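Local coordinates for protein vinylacetyl-CoA Delta-isomerase (PDB 6VJR) that binds FAD, a [4Fe-4S] cluster and iron, and probably dehydrates 4-hydroxybutyryl-CoA and isomerises vinylacetyl-CoA, at residues L12-F22 / E28-R36; D359-T370 / Q454-M462. All coordinates share one frame; numbering follows the deposited sequence.

How the interactions relate
The two contacts follow one another along the chain, interaction 1 in the 4-hydroxyphenylacetate 3-hydroxylase N-terminal region and interaction 2 in the C-terminal one. They sit on opposite sides of the chain's centre, with their own centres about 37 Å apart and nearest atoms about 22 Å apart, so neither touches the other. Interaction 2 is the one beside the cofactors: the side chain of Lys366 comes within about 7 Å of both the bound iron ion and an FAD. In interaction 1 the side chain of Ile35 stays about 12 Å from that of Thr188, an FAD-binding residue. Both contacts also meet neighbouring subunits of the four-chain assembly.

Interaction 1 of 2, residues L12-F22 / E28-R36; sequences LRGRDLKVYLF and EPVDHPMIR
Arg13 and Leu21 meet Val30, Asp31 and His32 where the chain turns back on itself: the small antiparallel hairpin 19-21/24-25 is followed by a 3-10 turn, 29-31, whose Val30 and Asp31 pack on the loop ahead of the hairpin. Arg13 CB lies 4.0 Å from Glu28 OE1. CG then brushes Val30 CG2, and from there to NE the chain runs extended, with NE in a long, weak ion pair to Glu10. The guanidinium lies with one face against Val30 CG1, which is 3.7 Å from Arg13 CZ. At the tip, Arg13 NH1 makes a salt bridge to Asp31 OD1 at 3.1 Å, close to the guanidinium plane but 32° out of the carboxylate plane.

Glu28 ties the two backbones together. Its chain bends at chi2 (51°), and Glu28 OE1 takes the N-H of Gly14 N on its syn lone pair at 2.9 Å. OE2 uses its anti lone pair for Val30 N, so the carboxylate grips both the loop and the turn.

Toward the hairpin, Met34 SD makes an oblique Met-aromatic contact, 3.7 Å from Phe22 CE2. Phe22 N also bonds Asp396 of the second subunit. The His32 ring takes the Met34 N-H on ND1, in the ring plane, and this helps set the rotation that presents one face to Leu21, whose CD2 sits 4.0 Å from the ring centroid in a CH-pi contact.

Interaction 2 of 2, residues D359-T370 / Q454-M462; sequences DMLAQVCKHNVT and QRIQIQRQM
This is an antiparallel helix pair of the C-terminal region, which belongs to the acyl-CoA dehydrogenase clan: helix 359-369 packs against helix 451-461, and His367, Gln363 and Asp359 meet Gln454, Arg455, Gln457, Ile458 and Gln461. The axes of 359-369 and 454-461 approach to 9.4 Å, with the N-to-C directions 151° apart. Gln363 is the knob, seated in a hole formed by Gln454, Gln457, Ile458 and Gln461; its CB lies 3.6 Å from Ile458 CG1, while its OE1 is held by Arg290. Beside it, the aliphatic chain of Lys366 crosses Gln454 at about a right angle on its way to the carbonyls of Ser444 and Gly447 and a cation-pi contact with the iron ligand Tyr293.

His367 is bonded at both ring nitrogens. Gln454 bends at chi2 (93°), bringing OE1 to the ring edge, where it accepts a nearly straight bond (175°) from His367 ND1 at 3.0 Å. His367 NE2 accepts from Arg455 NH1 at 2.9 Å, the donor tilted from the imidazole plane; the two bonds hold the ring's rotation. Salt bridges from Arg455 NE to Asp324 and from NH1 to Glu328, both of the third subunit, link His367 to that interface.

At the other end, Met360 CE packs 3.8 Å from Gln461 CB. Gln461 NE2 donates mainly to Gln457 O and weakly to Asp359 OD1. Two further donors meet that oxygen from opposite faces of the carboxylate plane. Gln457 NE2 lies 3.1 Å from Asp359 OD1. Gln363 NE2 reaches Asp359 OD1 at 2.8 Å.

Interaction 1 of 2, residues L12-F22 / E28-R36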
loop_
_atom_site.group_PDB
_atom_site.type_symbol
_atom_site.label_atom_id
_atom_site.label_comp_id
_atom_site.label_asym_id
_atom_site.label_seq_id
_atom_site.Cartn_x
_atom_site.Cartn_y
_atom_site.Cartn_z
ATOM N N LEU A 12 26.180 -26.549 27.264
ATOM C CA LEU A 12 24.976 -25.997 27.907
ATOM C C LEU A 12 24.439 -26.894 29.019
ATOM O O LEU A 12 23.462 -26.528 29.686
ATOM C CB LEU A 12 23.853 -25.797 26.887
ATOM C CG LEU A 12 24.110 -24.771 25.786
ATOM C CD1 LEU A 12 22.902 -24.675 24.873
ATOM C CD2 LEU A 12 24.474 -23.430 26.397
ATOM N N ARG A 13 24.996 -28.105 29.131
ATOM C CA ARG A 13 24.520 -29.104 30.084
ATOM C C ARG A 13 25.132 -28.879 31.463
ATOM O O ARG A 13 26.303 -28.542 31.613
ATOM C CB ARG A 13 24.830 -30.536 29.660
ATOM C CG ARG A 13 24.049 -30.974 28.436
ATOM C CD ARG A 13 24.299 -32.438 28.149
ATOM N NE ARG A 13 23.572 -32.915 26.973
ATOM C CZ ARG A 13 22.286 -33.233 26.976
ATOM N NH1 ARG A 13 21.578 -33.185 28.092
ATOM N NH2 ARG A 13 21.729 -33.656 25.857
ATOM N N GLY A 14 24.309 -29.097 32.487
ATOM C CA GLY A 14 24.818 -29.144 33.837
ATOM C C GLY A 14 25.093 -27.772 34.438
ATOM O O GLY A 14 25.832 -27.751 35.435
ATOM N N ARG A 15 24.492 -26.678 33.895
ATOM C CA ARG A 15 24.842 -25.330 34.345
ATOM C C ARG A 15 23.995 -24.806 35.502
ATOM O O ARG A 15 24.370 -23.838 36.185
ATOM C CB ARG A 15 24.814 -24.308 33.218
ATOM C CG ARG A 15 25.652 -24.763 32.029
ATOM C CD ARG A 15 25.990 -23.591 31.113
ATOM N NE ARG A 15 24.773 -23.035 30.516
ATOM C CZ ARG A 15 24.706 -21.900 29.824
ATOM N NH1 ARG A 15 25.811 -21.230 29.546
ATOM N NH2 ARG A 15 23.554 -21.459 29.386
ATOM N N ASP A 16 22.849 -25.425 35.736
ATOM C CA ASP A 16 21.947 -24.988 36.806
ATOM C C ASP A 16 21.631 -23.478 36.840
ATOM O O ASP A 16 21.507 -22.880 37.918
ATOM C CB ASP A 16 22.417 -25.513 38.153
ATOM C CG ASP A 16 21.331 -25.524 39.225
ATOM O OD1 ASP A 16 20.147 -25.816 38.873
ATOM O OD2 ASP A 16 21.660 -25.249 40.401
ATOM N N LEU A 17 21.356 -22.867 35.688
ATOM C CA LEU A 17 20.702 -21.553 35.609
ATOM C C LEU A 17 19.353 -21.663 36.301
ATOM O O LEU A 17 18.759 -22.724 36.234
ATOM C CB LEU A 17 20.508 -21.184 34.127
ATOM C CG LEU A 17 21.649 -20.430 33.422
ATOM C CD1 LEU A 17 22.977 -21.107 33.493
ATOM C CD2 LEU A 17 21.305 -20.085 31.974
ATOM N N LYS A 18 18.898 -20.576 36.932
ATOM C CA LYS A 18 17.576 -20.504 37.515
ATOM C C LYS A 18 16.608 -20.039 36.425
ATOM O O LYS A 18 16.614 -18.867 36.062
ATOM C CB LYS A 18 17.567 -19.557 38.719
ATOM C CG LYS A 18 16.250 -19.586 39.422
ATOM C CD LYS A 18 16.109 -18.604 40.577
ATOM C CE LYS A 18 16.984 -18.873 41.716
ATOM N NZ LYS A 18 16.845 -17.850 42.749
ATOM N N VAL A 19 15.801 -20.973 35.902
ATOM C CA VAL A 19 14.904 -20.702 34.783
ATOM C C VAL A 19 13.488 -21.116 35.147
ATOM O O VAL A 19 13.239 -22.287 35.419
ATOM C CB VAL A 19 15.332 -21.425 33.494
ATOM C CG1 VAL A 19 14.359 -21.193 32.351
ATOM C CG2 VAL A 19 16.743 -21.078 33.090
ATOM N N TYR A 20 12.570 -20.159 35.102
ATOM C CA TYR A 20 11.162 -20.462 35.326
ATOM C C TYR A 20 10.427 -20.546 33.994
ATOM O O TYR A 20 10.524 -19.621 33.198
ATOM C CB TYR A 20 10.506 -19.402 36.207
ATOM C CG TYR A 20 10.971 -19.504 37.645
ATOM C CD1 TYR A 20 10.585 -20.562 38.453
ATOM C CD2 TYR A 20 11.816 -18.562 38.177
ATOM C CE1 TYR A 20 11.029 -20.683 39.756
ATOM C CE2 TYR A 20 12.226 -18.654 39.489
ATOM C CZ TYR A 20 11.844 -19.720 40.287
ATOM O OH TYR A 20 12.306 -19.893 41.573
ATOM N N LEU A 21 9.698 -21.663 33.787
ATOM C CA LEU A 21 8.825 -21.834 32.629
ATOM C C LEU A 21 7.581 -22.573 33.085
ATOM O O LEU A 21 7.675 -23.679 33.607
ATOM C CB LEU A 21 9.584 -22.602 31.543
ATOM C CG LEU A 21 8.777 -23.043 30.317
ATOM C CD1 LEU A 21 8.015 -21.913 29.665
ATOM C CD2 LEU A 21 9.743 -23.653 29.341
ATOM N N PHE A 22 6.405 -21.941 32.903
ATOM C CA PHE A 22 5.142 -22.520 33.308
ATOM C C PHE A 22 5.132 -22.868 34.793
ATOM O O PHE A 22 4.507 -23.868 35.209
ATOM C CB PHE A 22 4.804 -23.763 32.480
ATOM C CG PHE A 22 4.629 -23.502 31.002
ATOM C CD1 PHE A 22 3.827 -22.461 30.539
ATOM C CD2 PHE A 22 5.225 -24.350 30.073
ATOM C CE1 PHE A 22 3.660 -22.261 29.177
ATOM C CE2 PHE A 22 5.094 -24.120 28.705
ATOM C CZ PHE A 22 4.324 -23.047 28.271
ATOM N N GLU A 28 17.160 -28.867 33.251
ATOM C CA GLU A 28 18.099 -29.013 32.161
ATOM C C GLU A 28 17.446 -28.490 30.887
ATOM O O GLU A 28 16.771 -29.244 30.160
ATOM C CB GLU A 28 18.513 -30.470 32.010
ATOM C CG GLU A 28 19.542 -30.662 30.904
ATOM C CD GLU A 28 20.720 -29.706 31.042
ATOM O OE1 GLU A 28 21.561 -30.004 31.949
ATOM O OE2 GLU A 28 20.751 -28.660 30.300
ATOM N N PRO A 29 17.689 -27.211 30.521
ATOM C CA PRO A 29 17.057 -26.649 29.327
ATOM C C PRO A 29 17.323 -27.467 28.059
ATOM O O PRO A 29 16.450 -27.558 27.190
ATOM C CB PRO A 29 17.617 -25.227 29.308
ATOM C CG PRO A 29 17.854 -24.916 30.774
ATOM C CD PRO A 29 18.495 -26.198 31.249
ATOM N N VAL A 30 18.509 -28.084 27.956
ATOM C CA VAL A 30 18.898 -28.803 26.744
ATOM C C VAL A 30 17.926 -29.946 26.482
ATOM O O VAL A 30 17.772 -30.381 25.345
ATOM C CB VAL A 30 20.337 -29.352 26.837
ATOM C CG1 VAL A 30 20.720 -30.189 25.626
ATOM C CG2 VAL A 30 21.350 -28.250 26.997
ATOM N N ASP A 31 17.338 -30.486 27.555
ATOM C CA ASP A 31 16.439 -31.615 27.440
ATOM C C ASP A 31 14.966 -31.211 27.456
ATOM O O ASP A 31 14.098 -32.083 27.456
ATOM C CB ASP A 31 16.740 -32.568 28.575
ATOM C CG ASP A 31 18.075 -33.286 28.476
ATOM O OD1 ASP A 31 18.620 -33.379 27.364
ATOM O OD2 ASP A 31 18.555 -33.721 29.533
ATOM N N HIS A 32 14.665 -29.921 27.498
ATOM C CA HIS A 32 13.274 -29.494 27.545
ATOM C C HIS A 32 12.792 -29.325 26.112
ATOM O O HIS A 32 13.357 -28.532 25.357
ATOM C CB HIS A 32 13.111 -28.196 28.321
ATOM C CG HIS A 32 11.698 -27.840 28.629
ATOM N ND1 HIS A 32 10.732 -27.623 27.684
ATOM C CD2 HIS A 32 11.114 -27.720 29.834
ATOM C CE1 HIS A 32 9.597 -27.334 28.319
ATOM N NE2 HIS A 32 9.817 -27.385 29.636
ATOM N N PRO A 33 11.725 -30.028 25.675
ATOM C CA PRO A 33 11.305 -29.956 24.276
ATOM C C PRO A 33 10.870 -28.581 23.771
ATOM O O PRO A 33 10.884 -28.330 22.573
ATOM C CB PRO A 33 10.117 -30.900 24.175
ATOM C CG PRO A 33 9.873 -31.447 25.538
ATOM C CD PRO A 33 10.913 -30.945 26.487
ATOM N N MET A 34 10.506 -27.666 24.667
ATOM C CA MET A 34 10.140 -26.335 24.218
ATOM C C MET A 34 11.365 -25.482 23.931
ATOM O O MET A 34 11.293 -24.547 23.120
ATOM C CB MET A 34 9.247 -25.634 25.244
ATOM C CG MET A 34 8.695 -24.318 24.774
ATOM S SD MET A 34 7.405 -23.682 25.847
ATOM C CE MET A 34 7.713 -21.900 25.786
ATOM N N ILE A 35 12.482 -25.828 24.560
ATOM C CA ILE A 35 13.703 -25.037 24.512
ATOM C C ILE A 35 14.686 -25.620 23.497
ATOM O O ILE A 35 15.438 -24.882 22.848
ATOM C CB ILE A 35 14.310 -24.925 25.913
ATOM C CG1 ILE A 35 13.294 -24.364 26.927
ATOM C CG2 ILE A 35 15.617 -24.121 25.895
ATOM C CD1 ILE A 35 13.836 -24.256 28.344
ATOM N N ARG A 36 14.683 -26.941 23.328
ATOM C CA ARG A 36 15.691 -27.578 22.509
ATOM C C ARG A 36 15.699 -27.015 21.081
ATOM O O ARG A 36 16.757 -26.841 20.498
ATOM C CB ARG A 36 15.585 -29.101 22.513
ATOM C CG ARG A 36 16.600 -29.810 21.620
ATOM C CD ARG A 36 18.010 -29.414 21.962
ATOM N NE ARG A 36 18.939 -30.305 21.266
ATOM C CZ ARG A 36 19.427 -31.440 21.734
ATOM N NH1 ARG A 36 19.102 -31.851 22.938
ATOM N NH2 ARG A 36 20.190 -32.190 20.974
HETATM O O HOH W 1 8.475 -26.222 32.476
#

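Interaction 2 of 2, residues D359-T370 / Q454-M462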
loop_
_atom_site.group_PDB
_atom_site.type_symbol
_atom_site.label_atom_id
_atom_site.label_comp_id
_atom_site.label_asym_id
_atom_site.label_seq_id
_atom_site.Cartn_x
_atom_site.Cartn_y
_atom_site.Cartn_z
ATOM N N ASP A 359 24.279 4.184 8.509
ATOM C CA ASP A 359 23.143 4.272 9.427
ATOM C C ASP A 359 21.820 4.550 8.703
ATOM O O ASP A 359 20.813 3.916 9.007
ATOM C CB ASP A 359 23.410 5.333 10.474
ATOM C CG ASP A 359 22.413 5.317 11.614
ATOM O OD1 ASP A 359 21.244 5.685 11.343
ATOM O OD2 ASP A 359 22.829 4.927 12.713
ATOM N N MET A 360 21.814 5.492 7.782
ATOM C CA MET A 360 20.606 5.840 7.067
ATOM C C MET A 360 20.048 4.613 6.361
ATOM O O MET A 360 18.872 4.312 6.488
ATOM C CB MET A 360 20.825 6.986 6.070
ATOM C CG MET A 360 19.621 7.227 5.211
ATOM S SD MET A 360 18.200 7.940 6.026
ATOM C CE MET A 360 18.471 9.687 5.678
ATOM N N LEU A 361 20.900 3.898 5.643
ATOM C CA LEU A 361 20.415 2.743 4.909
ATOM C C LEU A 361 19.989 1.586 5.818
ATOM O O LEU A 361 19.103 0.823 5.441
ATOM C CB LEU A 361 21.431 2.325 3.872
ATOM C CG LEU A 361 21.732 3.363 2.799
ATOM C CD1 LEU A 361 22.891 2.951 1.937
ATOM C CD2 LEU A 361 20.488 3.508 1.940
ATOM N N ALA A 362 20.607 1.470 7.007
ATOM C CA ALA A 362 20.130 0.528 8.007
ATOM C C ALA A 362 18.693 0.876 8.409
ATOM O O ALA A 362 17.897 -0.021 8.632
ATOM C CB ALA A 362 21.018 0.489 9.202
ATOM N N GLN A 363 18.377 2.162 8.583
ATOM C CA GLN A 363 17.012 2.544 8.977
ATOM C C GLN A 363 16.033 2.077 7.924
ATOM O O GLN A 363 14.926 1.623 8.227
ATOM C CB GLN A 363 16.884 4.046 9.187
ATOM C CG GLN A 363 17.907 4.673 10.109
ATOM C CD GLN A 363 18.003 3.971 11.425
ATOM O OE1 GLN A 363 16.979 3.592 12.034
ATOM N NE2 GLN A 363 19.239 3.830 11.890
ATOM N N VAL A 364 16.410 2.262 6.669
ATOM C CA VAL A 364 15.561 1.873 5.555
ATOM C C VAL A 364 15.339 0.358 5.507
ATOM O O VAL A 364 14.248 -0.120 5.263
ATOM C CB VAL A 364 16.212 2.427 4.270
ATOM C CG1 VAL A 364 15.494 1.861 3.057
ATOM C CG2 VAL A 364 16.246 3.953 4.257
ATOM N N CYS A 365 16.401 -0.425 5.730
ATOM C CA CYS A 365 16.288 -1.868 5.800
ATOM C C CYS A 365 15.250 -2.249 6.862
ATOM O O CYS A 365 14.251 -2.922 6.608
ATOM C CB CYS A 365 17.634 -2.495 6.090
ATOM S SG CYS A 365 17.572 -4.300 6.240
ATOM N N LYS A 366 15.470 -1.811 8.083
ATOM C CA LYS A 366 14.596 -2.187 9.190
ATOM C C LYS A 366 13.180 -1.653 8.977
ATOM O O LYS A 366 12.215 -2.342 9.290
ATOM C CB LYS A 366 15.218 -1.664 10.484
ATOM C CG LYS A 366 14.201 -1.494 11.578
ATOM C CD LYS A 366 13.716 -2.794 12.190
ATOM C CE LYS A 366 12.830 -2.431 13.308
ATOM N NZ LYS A 366 12.153 -3.531 13.954
ATOM N N HIS A 367 13.044 -0.421 8.490
ATOM C CA HIS A 367 11.688 0.117 8.321
ATOM C C HIS A 367 10.881 -0.729 7.347
ATOM O O HIS A 367 9.680 -0.965 7.577
ATOM C CB HIS A 367 11.693 1.607 8.025
ATOM C CG HIS A 367 10.491 2.308 8.544
ATOM N ND1 HIS A 367 10.223 2.329 9.899
ATOM C CD2 HIS A 367 9.478 2.956 7.950
ATOM C CE1 HIS A 367 9.101 3.056 10.087
ATOM N NE2 HIS A 367 8.635 3.425 8.926
ATOM N N ASN A 368 11.520 -1.174 6.257
ATOM C CA ASN A 368 10.875 -2.102 5.346
ATOM C C ASN A 368 10.541 -3.432 6.028
ATOM O O ASN A 368 9.517 -4.058 5.725
ATOM C CB ASN A 368 11.625 -2.229 4.031
ATOM C CG ASN A 368 11.493 -0.982 3.198
ATOM O OD1 ASN A 368 10.385 -0.438 3.037
ATOM N ND2 ASN A 368 12.589 -0.512 2.627
ATOM N N VAL A 369 11.485 -3.937 6.837
ATOM C CA VAL A 369 11.266 -5.155 7.620
ATOM C C VAL A 369 9.997 -5.062 8.480
ATOM O O VAL A 369 9.326 -6.073 8.702
ATOM C CB VAL A 369 12.529 -5.488 8.439
ATOM C CG1 VAL A 369 12.313 -6.508 9.541
ATOM C CG2 VAL A 369 13.628 -5.944 7.504
ATOM N N THR A 370 9.656 -3.859 8.979
ATOM C CA THR A 370 8.467 -3.685 9.836
ATOM C C THR A 370 7.165 -3.870 9.053
ATOM O O THR A 370 6.101 -4.020 9.685
ATOM C CB THR A 370 8.433 -2.364 10.623
ATOM O OG1 THR A 370 8.098 -1.293 9.732
ATOM C CG2 THR A 370 9.724 -2.113 11.408
ATOM N N GLN A 454 12.946 4.234 14.013
ATOM C CA GLN A 454 13.578 4.420 12.718
ATOM C C GLN A 454 13.233 5.753 12.091
ATOM O O GLN A 454 14.078 6.402 11.476
ATOM C CB GLN A 454 13.350 3.373 11.627
ATOM C CG GLN A 454 13.902 2.019 11.969
ATOM C CD GLN A 454 12.802 1.233 12.616
ATOM O OE1 GLN A 454 11.771 0.848 12.014
ATOM N NE2 GLN A 454 13.108 0.950 13.854
ATOM N N ARG A 455 11.950 6.159 12.195
ATOM C CA ARG A 455 11.520 7.413 11.618
ATOM C C ARG A 455 12.260 8.592 12.231
ATOM O O ARG A 455 12.689 9.491 11.510
ATOM C CB ARG A 455 10.003 7.513 11.684
ATOM C CG ARG A 455 9.309 6.368 10.944
ATOM C CD ARG A 455 7.785 6.576 10.862
ATOM N NE ARG A 455 7.408 7.487 9.782
ATOM C CZ ARG A 455 7.265 7.189 8.488
ATOM N NH1 ARG A 455 7.587 5.984 8.052
ATOM N NH2 ARG A 455 6.823 8.120 7.663
ATOM N N ILE A 456 12.452 8.565 13.549
ATOM C CA ILE A 456 13.185 9.634 14.202
ATOM C C ILE A 456 14.647 9.648 13.723
ATOM O O ILE A 456 15.208 10.718 13.465
ATOM C CB ILE A 456 13.073 9.504 15.727
ATOM C CG1 ILE A 456 11.629 9.715 16.188
ATOM C CG2 ILE A 456 14.040 10.448 16.433
ATOM C CD1 ILE A 456 11.375 9.284 17.613
ATOM N N GLN A 457 15.250 8.473 13.504
ATOM C CA GLN A 457 16.639 8.446 13.071
ATOM C C GLN A 457 16.778 8.854 11.596
ATOM O O GLN A 457 17.768 9.482 11.220
ATOM C CB GLN A 457 17.229 7.058 13.297
ATOM C CG GLN A 457 18.719 6.963 13.090
ATOM C CD GLN A 457 19.578 7.697 14.102
ATOM O OE1 GLN A 457 19.112 8.367 15.065
ATOM N NE2 GLN A 457 20.882 7.557 13.829
ATOM N N ILE A 458 15.787 8.525 10.749
ATOM C CA ILE A 458 15.780 9.036 9.388
ATOM C C ILE A 458 15.697 10.561 9.434
ATOM O O ILE A 458 16.418 11.250 8.720
ATOM C CB ILE A 458 14.653 8.414 8.584
ATOM C CG1 ILE A 458 14.916 6.896 8.349
ATOM C CG2 ILE A 458 14.469 9.160 7.276
ATOM C CD1 ILE A 458 13.695 6.134 7.830
ATOM N N GLN A 459 14.774 11.100 10.238
ATOM C CA GLN A 459 14.609 12.536 10.395
ATOM C C GLN A 459 15.920 13.235 10.727
ATOM O O GLN A 459 16.191 14.283 10.166
ATOM C CB GLN A 459 13.505 12.835 11.398
ATOM C CG GLN A 459 13.157 14.306 11.556
ATOM C CD GLN A 459 11.942 14.481 12.439
ATOM O OE1 GLN A 459 10.879 14.887 11.991
ATOM N NE2 GLN A 459 12.012 14.051 13.663
ATOM N N ARG A 460 16.702 12.643 11.639
ATOM C CA ARG A 460 17.958 13.212 12.065
ATOM C C ARG A 460 18.970 13.325 10.926
ATOM O O ARG A 460 19.858 14.181 10.997
ATOM C CB ARG A 460 18.534 12.438 13.255
ATOM C CG ARG A 460 17.745 12.694 14.528
ATOM C CD ARG A 460 18.311 11.899 15.693
ATOM N NE ARG A 460 19.651 12.419 15.982
ATOM C CZ ARG A 460 20.813 11.764 16.036
ATOM N NH1 ARG A 460 21.900 12.432 16.395
ATOM N NH2 ARG A 460 20.905 10.473 15.738
ATOM N N GLN A 461 18.887 12.442 9.936
ATOM C CA GLN A 461 19.901 12.348 8.910
ATOM C C GLN A 461 19.467 12.764 7.503
ATOM O O GLN A 461 20.272 12.689 6.585
ATOM C CB GLN A 461 20.296 10.861 8.832
ATOM C CG GLN A 461 20.987 10.319 10.072
ATOM C CD GLN A 461 21.310 8.857 9.874
ATOM O OE1 GLN A 461 22.370 8.468 9.346
ATOM N NE2 GLN A 461 20.338 8.027 10.195
ATOM N N MET A 462 18.207 13.176 7.315
ATOM C CA MET A 462 17.605 13.318 6.002
ATOM C C MET A 462 17.912 14.655 5.302
ATOM O O MET A 462 17.433 14.873 4.170
ATOM C CB MET A 462 16.101 13.070 6.108
ATOM C CG MET A 462 15.311 14.153 6.745
ATOM S SD MET A 462 13.593 13.590 6.806
ATOM C CE MET A 462 12.974 14.990 7.737
#